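Local coordinates for NanU sialic acid binding protein (Bacteroides fragilis, PDB 4L7T), which binds sialic acid with high affinity as a SusD-family protein of the bacterial outer membrane, probably working together with the transporter NanO, at residues C391-A396 with L457-R462; E397-L402 with T407-Q412. All coordinates share one frame; numbering follows the deposited sequence. Where two conformers were deposited one is given.

Contact 1 of 2, residues C391-A396 with L457-R462; sequences CLLLLA and LKERMR. With EDO (1,2-ethanediol), chain D.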
ATOM      1  N   CYS A 391      -1.804   9.331   7.634  1.00 11.65           N
ATOM      2  CA  CYS A 391      -2.642   9.751   8.749  1.00 11.86           C
ATOM      3  C   CYS A 391      -3.227  11.158   8.463  1.00 12.15           C
ATOM      4  O   CYS A 391      -4.441  11.356   8.614  1.00 13.76           O
ATOM      5  CB  CYS A 391      -1.773   9.810  10.042  1.00 12.73           C
ATOM      6  SG  CYS A 391      -2.694  10.352  11.482  1.00 15.40           S
ATOM      7  N   LEU A 392      -2.333  12.095   8.068  1.00 11.08           N
ATOM      8  CA  LEU A 392      -2.750  13.469   7.855  1.00 11.48           C
ATOM      9  C   LEU A 392      -3.802  13.555   6.722  1.00 11.76           C
ATOM     10  O   LEU A 392      -4.787  14.340   6.885  1.00 12.03           O
ATOM     11  CB  LEU A 392      -1.580  14.391   7.540  1.00 11.18           C
ATOM     12  CG  LEU A 392      -0.578  14.565   8.729  1.00 10.87           C
ATOM     13  CD1 LEU A 392       0.651  15.360   8.243  1.00 12.88           C
ATOM     14  CD2 LEU A 392      -1.280  15.196   9.994  1.00 14.19           C
ATOM     15  N   LEU A 393      -3.614  12.832   5.620  1.00 11.17           N
ATOM     16  CA  LEU A 393      -4.511  12.930   4.482  1.00 11.60           C
ATOM     17  C   LEU A 393      -5.812  12.169   4.736  1.00 12.83           C
ATOM     18  O   LEU A 393      -6.891  12.634   4.246  1.00 14.08           O
ATOM     19  CB  LEU A 393      -3.812  12.524   3.156  1.00 12.41           C
ATOM     20  CG  LEU A 393      -2.724  13.502   2.796  1.00 14.03           C
ATOM     21  CD1 LEU A 393      -2.035  13.034   1.540  1.00 14.66           C
ATOM     22  CD2 LEU A 393      -3.229  14.973   2.599  1.00 14.66           C
ATOM     23  N   LEU A 394      -5.767  11.046   5.479  1.00 10.72           N
ATOM     24  CA  LEU A 394      -7.014  10.471   5.915  1.00 10.51           C
ATOM     25  C   LEU A 394      -7.789  11.400   6.809  1.00 12.09           C
ATOM     26  O   LEU A 394      -9.011  11.372   6.753  1.00 12.54           O
ATOM     27  CB  LEU A 394      -6.782   9.109   6.633  1.00 10.76           C
ATOM     28  CG  LEU A 394      -6.278   7.937   5.750  1.00 16.18           C
ATOM     29  CD1 LEU A 394      -5.836   6.745   6.623  1.00 15.57           C
ATOM     30  CD2 LEU A 394      -7.260   7.471   4.630  1.00 15.88           C
ATOM     31  N   LEU A 395      -7.116  12.079   7.741  1.00 10.74           N
ATOM     32  CA  LEU A 395      -7.799  13.003   8.638  1.00 11.72           C
ATOM     33  C   LEU A 395      -8.453  14.161   7.856  1.00 10.93           C
ATOM     34  O   LEU A 395      -9.643  14.453   8.120  1.00 13.21           O
ATOM     35  CB  LEU A 395      -6.841  13.466   9.711  1.00 12.15           C
ATOM     36  CG  LEU A 395      -7.409  14.486  10.697  1.00 11.88           C
ATOM     37  CD1 LEU A 395      -8.639  13.885  11.435  1.00 11.22           C
ATOM     38  CD2 LEU A 395      -6.271  14.762  11.682  1.00 13.56           C
ATOM     39  N   ALA A 396      -7.736  14.684   6.836  1.00 11.85           N
ATOM     40  CA  ALA A 396      -8.280  15.670   5.878  1.00 11.49           C
ATOM     41  C   ALA A 396      -9.550  15.093   5.242  1.00 14.73           C
ATOM     42  O   ALA A 396     -10.559  15.794   5.114  1.00 14.42           O
ATOM     43  CB  ALA A 396      -7.230  15.989   4.790  1.00 13.27           C
ATOM     44  N   LEU A 457      -7.864  13.659  -3.158  1.00 13.25           N
ATOM     45  CA  LEU A 457      -7.431  12.591  -4.118  1.00 13.24           C
ATOM     46  C   LEU A 457      -6.103  12.950  -4.800  1.00 11.75           C
ATOM     47  O   LEU A 457      -5.196  12.135  -4.992  1.00 13.31           O
ATOM     48  CB  LEU A 457      -8.499  12.288  -5.225  1.00 12.52           C
ATOM     49  CG  LEU A 457      -9.695  11.491  -4.852  1.00 17.72           C
ATOM     50  CD1 LEU A 457     -10.655  11.443  -6.033  1.00 18.82           C
ATOM     51  CD2 LEU A 457      -9.203  10.046  -4.518  1.00 17.05           C
ATOM     52  N   LYS A 458      -6.013  14.208  -5.246  1.00 11.76           N
ATOM     53  CA  LYS A 458      -4.845  14.723  -5.932  1.00 12.44           C
ATOM     54  C   LYS A 458      -3.632  14.643  -5.003  1.00 13.61           C
ATOM     55  O   LYS A 458      -2.567  14.220  -5.425  1.00 11.94           O
ATOM     56  CB  LYS A 458      -5.124  16.188  -6.423  1.00 11.51           C
ATOM     57  CG  LYS A 458      -3.818  16.803  -6.904  1.00 11.31           C
ATOM     58  CD  LYS A 458      -4.136  18.240  -7.543  1.00 12.58           C
ATOM     59  CE  LYS A 458      -4.446  19.282  -6.439  1.00 16.82           C
ATOM     60  NZ  LYS A 458      -5.121  20.431  -7.074  1.00 21.19           N
ATOM     61  N   GLU A 459      -3.807  15.023  -3.735  1.00 12.89           N
ATOM     62  CA  GLU A 459      -2.685  15.063  -2.829  1.00 13.31           C
ATOM     63  C   GLU A 459      -2.208  13.609  -2.556  1.00 12.66           C
ATOM     64  O   GLU A 459      -0.999  13.348  -2.484  1.00 12.13           O
ATOM     65  CB  GLU A 459      -3.053  15.712  -1.498  1.00 13.13           C
ATOM     66  CG  GLU A 459      -1.722  16.156  -0.746  1.00 17.00           C
ATOM     67  CD  GLU A 459      -0.920  17.170  -1.524  1.00 17.50           C
ATOM     68  OE1 GLU A 459      -1.569  18.021  -2.244  1.00 19.62           O
ATOM     69  OE2 GLU A 459       0.298  17.230  -1.400  1.00 15.50           O
ATOM     70  N   ARG A 460      -3.151  12.690  -2.459  1.00 11.34           N
ATOM     71  CA  ARG A 460      -2.797  11.262  -2.243  1.00 11.85           C
ATOM     72  C   ARG A 460      -2.128  10.671  -3.461  1.00 12.57           C
ATOM     73  O   ARG A 460      -1.299   9.806  -3.314  1.00 13.81           O
ATOM     74  CB  ARG A 460      -4.044  10.495  -1.811  1.00 11.89           C
ATOM     75  CG  ARG A 460      -4.564  10.890  -0.396  1.00 13.75           C
ATOM     76  CD  ARG A 460      -5.710   9.977   0.113  1.00 16.79           C
ATOM     77  NE  ARG A 460      -5.324   8.553   0.292  1.00 17.76           N
ATOM     78  CZ  ARG A 460      -4.753   8.060   1.408  1.00 18.81           C
ATOM     79  NH1 ARG A 460      -4.541   8.847   2.457  1.00 15.92           N
ATOM     80  NH2 ARG A 460      -4.480   6.739   1.550  1.00 20.91           N
ATOM     81  N   MET A 461      -2.507  11.131  -4.652  1.00 11.81           N
ATOM     82  CA  MET A 461      -1.864  10.605  -5.849  0.50 12.93           C
ATOM     83  C   MET A 461      -0.402  11.068  -5.923  1.00 12.12           C
ATOM     84  O   MET A 461       0.479  10.282  -6.293  1.00 15.40           O
ATOM     85  CB  MET A 461      -2.588  11.018  -7.118  0.50 13.49           C
ATOM     86  CG  MET A 461      -2.130  10.172  -8.235  0.50 14.75           C
ATOM     87  SD  MET A 461      -2.940  10.826  -9.696  0.50 17.42           S
ATOM     88  CE  MET A 461      -2.889   9.500 -10.844  0.50 14.27           C
ATOM     89  N   ARG A 462      -0.134  12.288  -5.473  1.00 11.74           N
ATOM     90  CA  ARG A 462       1.214  12.857  -5.543  1.00 11.14           C
ATOM     91  C   ARG A 462       2.051  12.228  -4.434  1.00 12.27           C
ATOM     92  O   ARG A 462       3.239  12.004  -4.606  1.00 12.21           O
ATOM     93  CB  ARG A 462       1.162  14.362  -5.341  1.00 10.91           C
ATOM     94  CG  ARG A 462       0.471  15.051  -6.488  1.00 10.60           C
ATOM     95  CD  ARG A 462       0.422  16.559  -6.303  1.00 14.12           C
ATOM     96  NE  ARG A 462       0.033  17.175  -7.600  1.00 14.85           N
ATOM     97  CZ  ARG A 462      -0.458  18.396  -7.765  1.00 14.29           C
ATOM     98  NH1 ARG A 462      -0.836  19.156  -6.734  1.00 15.50           N
ATOM     99  NH2 ARG A 462      -0.710  18.866  -9.001  1.00 16.40           N
TER
HETATM  100  C1  EDO D 603      -1.353   6.968  -5.636  1.00 30.42           C
HETATM  101  O1  EDO D 603      -0.482   7.729  -6.593  1.00 33.20           O
HETATM  102  C2  EDO D 603      -2.120   7.409  -4.359  1.00 22.64           C
HETATM  103  O2  EDO D 603      -3.591   7.604  -4.187  1.00 27.25           O

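Contact 2 of 2, residues E397-L402 with T407-Q412; sequences EAKALL and TAEINQ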
ATOM      1  N   GLU A 397      -9.502  13.823   4.809  1.00 14.69           N
ATOM      2  CA  GLU A 397     -10.648  13.239   4.130  1.00 13.63           C
ATOM      3  C   GLU A 397     -11.805  13.075   5.080  1.00 14.34           C
ATOM      4  O   GLU A 397     -12.971  13.363   4.719  1.00 15.35           O
ATOM      5  CB  GLU A 397     -10.232  11.890   3.593  1.00 14.85           C
ATOM      6  CG  GLU A 397     -11.293  11.283   2.628  1.00 17.31           C
ATOM      7  CD  GLU A 397     -10.677  10.276   1.633  1.00 26.30           C
ATOM      8  OE1 GLU A 397      -9.577   9.694   1.890  1.00 23.50           O
ATOM      9  OE2 GLU A 397     -11.258  10.081   0.549  1.00 26.23           O
ATOM     10  N   ALA A 398     -11.550  12.589   6.306  1.00 12.52           N
ATOM     11  CA  ALA A 398     -12.664  12.456   7.275  1.00 12.83           C
ATOM     12  C   ALA A 398     -13.286  13.859   7.523  1.00 14.42           C
ATOM     13  O   ALA A 398     -14.552  13.980   7.642  1.00 14.12           O
ATOM     14  CB  ALA A 398     -12.153  11.891   8.618  1.00 13.75           C
ATOM     15  N   LYS A 399     -12.443  14.856   7.653  1.00 14.44           N
ATOM     16  CA  LYS A 399     -12.906  16.268   7.881  1.00 15.53           C
ATOM     17  C   LYS A 399     -13.787  16.728   6.705  1.00 15.76           C
ATOM     18  O   LYS A 399     -14.913  17.216   6.881  1.00 15.31           O
ATOM     19  CB  LYS A 399     -11.740  17.221   8.115  1.00 14.16           C
ATOM     20  CG  LYS A 399     -11.179  17.050   9.561  1.00 14.99           C
ATOM     21  CD  LYS A 399     -10.004  17.964   9.863  1.00 17.57           C
ATOM     22  CE  LYS A 399      -9.696  17.829  11.334  1.00 17.36           C
ATOM     23  NZ  LYS A 399      -8.658  18.891  11.641  1.00 21.92           N
ATOM     24  N   ALA A 400     -13.299  16.487   5.501  1.00 15.29           N
ATOM     25  CA  ALA A 400     -14.052  16.887   4.283  1.00 16.54           C
ATOM     26  C   ALA A 400     -15.381  16.178   4.205  1.00 17.02           C
ATOM     27  O   ALA A 400     -16.401  16.806   3.910  1.00 17.06           O
ATOM     28  CB  ALA A 400     -13.245  16.550   3.083  1.00 18.46           C
ATOM     29  N   LEU A 401     -15.431  14.895   4.546  1.00 15.24           N
ATOM     30  CA  LEU A 401     -16.680  14.163   4.490  1.00 15.28           C
ATOM     31  C   LEU A 401     -17.715  14.643   5.538  1.00 16.93           C
ATOM     32  O   LEU A 401     -18.914  14.303   5.457  1.00 19.23           O
ATOM     33  CB  LEU A 401     -16.381  12.623   4.587  1.00 16.97           C
ATOM     34  CG  LEU A 401     -15.670  12.110   3.349  1.00 17.17           C
ATOM     35  CD1 LEU A 401     -15.094  10.685   3.672  1.00 16.22           C
ATOM     36  CD2 LEU A 401     -16.670  12.028   2.145  1.00 22.11           C
ATOM     37  N   LEU A 402     -17.193  15.252   6.602  1.00 15.58           N
ATOM     38  CA  LEU A 402     -18.018  15.811   7.691  1.00 17.02           C
ATOM     39  C   LEU A 402     -18.412  17.220   7.402  1.00 17.10           C
ATOM     40  O   LEU A 402     -19.107  17.824   8.234  1.00 17.64           O
ATOM     41  CB  LEU A 402     -17.192  15.787   9.006  1.00 15.47           C
ATOM     42  CG  LEU A 402     -17.190  14.378   9.570  1.00 13.13           C
ATOM     43  CD1 LEU A 402     -16.072  14.283  10.676  1.00 14.78           C
ATOM     44  CD2 LEU A 402     -18.489  13.988  10.233  1.00 13.46           C
ATOM     45  N   THR A 407      -8.012  22.106   5.489  1.00 15.54           N
ATOM     46  CA  THR A 407      -6.896  22.906   5.031  1.00 14.71           C
ATOM     47  C   THR A 407      -5.567  22.610   5.774  1.00 14.65           C
ATOM     48  O   THR A 407      -4.510  22.523   5.132  1.00 14.53           O
ATOM     49  CB  THR A 407      -7.146  24.415   5.268  1.00 16.47           C
ATOM     50  OG1 THR A 407      -8.209  24.824   4.431  1.00 16.71           O
ATOM     51  CG2 THR A 407      -5.924  25.283   5.008  1.00 16.68           C
ATOM     52  N   ALA A 408      -5.647  22.475   7.093  1.00 14.41           N
ATOM     53  CA  ALA A 408      -4.368  22.424   7.839  1.00 14.27           C
ATOM     54  C   ALA A 408      -3.630  21.140   7.473  1.00 15.30           C
ATOM     55  O   ALA A 408      -2.424  21.154   7.267  1.00 17.01           O
ATOM     56  CB  ALA A 408      -4.605  22.463   9.342  1.00 15.69           C
ATOM     57  N   GLU A 409      -4.352  20.022   7.386  1.00 14.46           N
ATOM     58  CA  GLU A 409      -3.624  18.723   7.107  1.00 14.94           C
ATOM     59  C   GLU A 409      -3.065  18.685   5.686  1.00 13.40           C
ATOM     60  O   GLU A 409      -1.914  18.246   5.404  1.00 13.97           O
ATOM     61  CB  GLU A 409      -4.572  17.552   7.292  1.00 13.38           C
ATOM     62  CG  GLU A 409      -5.053  17.217   8.773  1.00 15.16           C
ATOM     63  CD  GLU A 409      -6.035  18.216   9.367  1.00 25.15           C
ATOM     64  OE1 GLU A 409      -6.738  18.985   8.631  1.00 25.89           O
ATOM     65  OE2 GLU A 409      -6.092  18.210  10.599  1.00 26.54           O
ATOM     66  N   ILE A 410      -3.876  19.184   4.743  1.00 13.28           N
ATOM     67  CA  ILE A 410      -3.424  19.198   3.361  1.00 13.71           C
ATOM     68  C   ILE A 410      -2.177  20.050   3.239  1.00 14.05           C
ATOM     69  O   ILE A 410      -1.148  19.633   2.712  1.00 15.94           O
ATOM     70  CB  ILE A 410      -4.517  19.757   2.371  1.00 13.47           C
ATOM     71  CG1 ILE A 410      -5.736  18.822   2.276  1.00 15.16           C
ATOM     72  CG2 ILE A 410      -3.910  19.927   0.978  1.00 15.81           C
ATOM     73  CD1 ILE A 410      -6.987  19.485   1.589  1.00 18.20           C
ATOM     74  N   ASN A 411      -2.188  21.242   3.856  1.00 14.85           N
ATOM     75  CA  ASN A 411      -1.029  22.106   3.721  1.00 13.64           C
ATOM     76  C   ASN A 411       0.186  21.651   4.557  1.00 14.05           C
ATOM     77  O   ASN A 411       1.297  21.958   4.215  1.00 14.99           O
ATOM     78  CB  ASN A 411      -1.471  23.546   4.053  1.00 13.14           C
ATOM     79  CG  ASN A 411      -2.227  24.141   2.872  1.00 15.52           C
ATOM     80  OD1 ASN A 411      -2.025  23.687   1.714  1.00 15.83           O
ATOM     81  ND2 ASN A 411      -3.115  25.122   3.142  1.00 17.82           N
ATOM     82  N   GLN A 412      -0.023  20.844   5.597  1.00 13.95           N
ATOM     83  CA  GLN A 412       1.157  20.285   6.289  1.00 14.87           C
ATOM     84  C   GLN A 412       1.935  19.335   5.350  1.00 15.26           C
ATOM     85  O   GLN A 412       3.184  19.335   5.263  1.00 14.18           O
ATOM     86  CB  GLN A 412       0.708  19.513   7.535  1.00 16.66           C
ATOM     87  CG  GLN A 412       1.892  19.096   8.443  1.00 18.37           C
ATOM     88  CD  GLN A 412       1.433  18.540   9.845  1.00 19.58           C
ATOM     89  OE1 GLN A 412       0.259  18.538  10.174  1.00 22.61           O
ATOM     90  NE2 GLN A 412       2.408  18.100  10.645  1.00 27.43           N
TER

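Contact 1 of 2, residues C391-A396 with L457-R462
L393 and R460 face each other where two nearly antiparallel helices pass, and the apolar part of the contact is built around the leucine. Both methyls of L393 lie against the aliphatic base of E459, with CD2 3.9 Å from E459 CG, the two side chains crossing at about a right angle. L393 also slides past R460, the two chains running in opposite directions: L393 CD1, which touches E459 as well, is 3.8 Å from R460 CG, while L393 CB sits at the edge of the guanidinium, near its plane. L394 adds a lid, its CD2 resting over one face of the guanidinium at 3.7 Å from R460 NH1. The bend of R460 at chi3 (63°) brings the flat group toward helix 388-401, its edge to L393 and one face to L394.

No hydrogen bond joins the two segments, and the buried charges are paired elsewhere. R460 gives NE to D473 and NH1 to D390, which should fix the rotation of its guanidinium. E459 swings its carboxylate away from L393 to meet R414 and R339. An ethanediol molecule, probably from the crystallisation liquor, is modelled with O1 hydrogen-bonded to M461 O (2.7 Å) and a further bond to D473, though its exact position is doubtful.

The short helical axes approach to 10.5 Å at 166°, a spacing wide enough to hold these long side chains. Helix 206-223 packs against L394 through M211, E215 and L218, helix 470-477 carries D473 and packs on L457, and helix 407-418 covers L392 and supplies R414.

Contact 2 of 2, residues E397-L402 with T407-Q412
K399 and E409 start alike, CG beside the backbone N in both, and differ beyond it: the lysine stays extended (chi3 172°), whereas the glutamate bends at chi2 (72°), turning its carboxylate to meet the ammonium group. The two side chains cross at about a right angle.

What results is a salt bridge that is also a hydrogen bond, K399 NZ donating to E409 OE2 over 2.9 Å. The oxygen is met on its syn side, with the nitrogen 28° out of the carboxylate plane. E409 OE1 stands farther from the ammonium, 3.6 Å from K399 NZ, so the grip is essentially one-armed. That oxygen lies equally near the methylene K399 CD, and the lysine chain thus crosses close to the carboxylate, with its methylenes CD and CE as well as its ammonium near the oxygens.

The pair is unevenly sheltered. E409 is buried, its side chain touching L395 and A396 of helix 388-401, whereas K399 remains partly exposed. The nearby positive charge would be expected to stabilise the carboxylate in its ionised form.

Only four residues separate the two segments, and one of them, D405, accepts a hydrogen bond from T407 OG1 beside the start of the second helix. Two successive helices, 388-401 and 407-418, joined by a short turn and tied by an ion pair near that turn, make a helical hairpin, in keeping with the largely helical, TPR-related character of the SusD family.

In the fold
Contacts 1 and 2 share helix 388-401, each using a different part of it, and their centres lie about 8 Å apart. Along the chain contact 2 is nested within the loop that contact 1 closes: a local pairing of successive helices inside a longer-range one. The two meet directly, L392 O lying 3.2 Å from E409 CB and L395 CD2 3.6 Å from E409 OE2. Helix 407-418 also connects the two, since its R414 pairs with E459 and its I410 touches I456 of helix 452-463. Three helices are thereby packed together, with the centre of contact 1 deeper, about 13 Å from the chain centre against about 21 Å for that of contact 2.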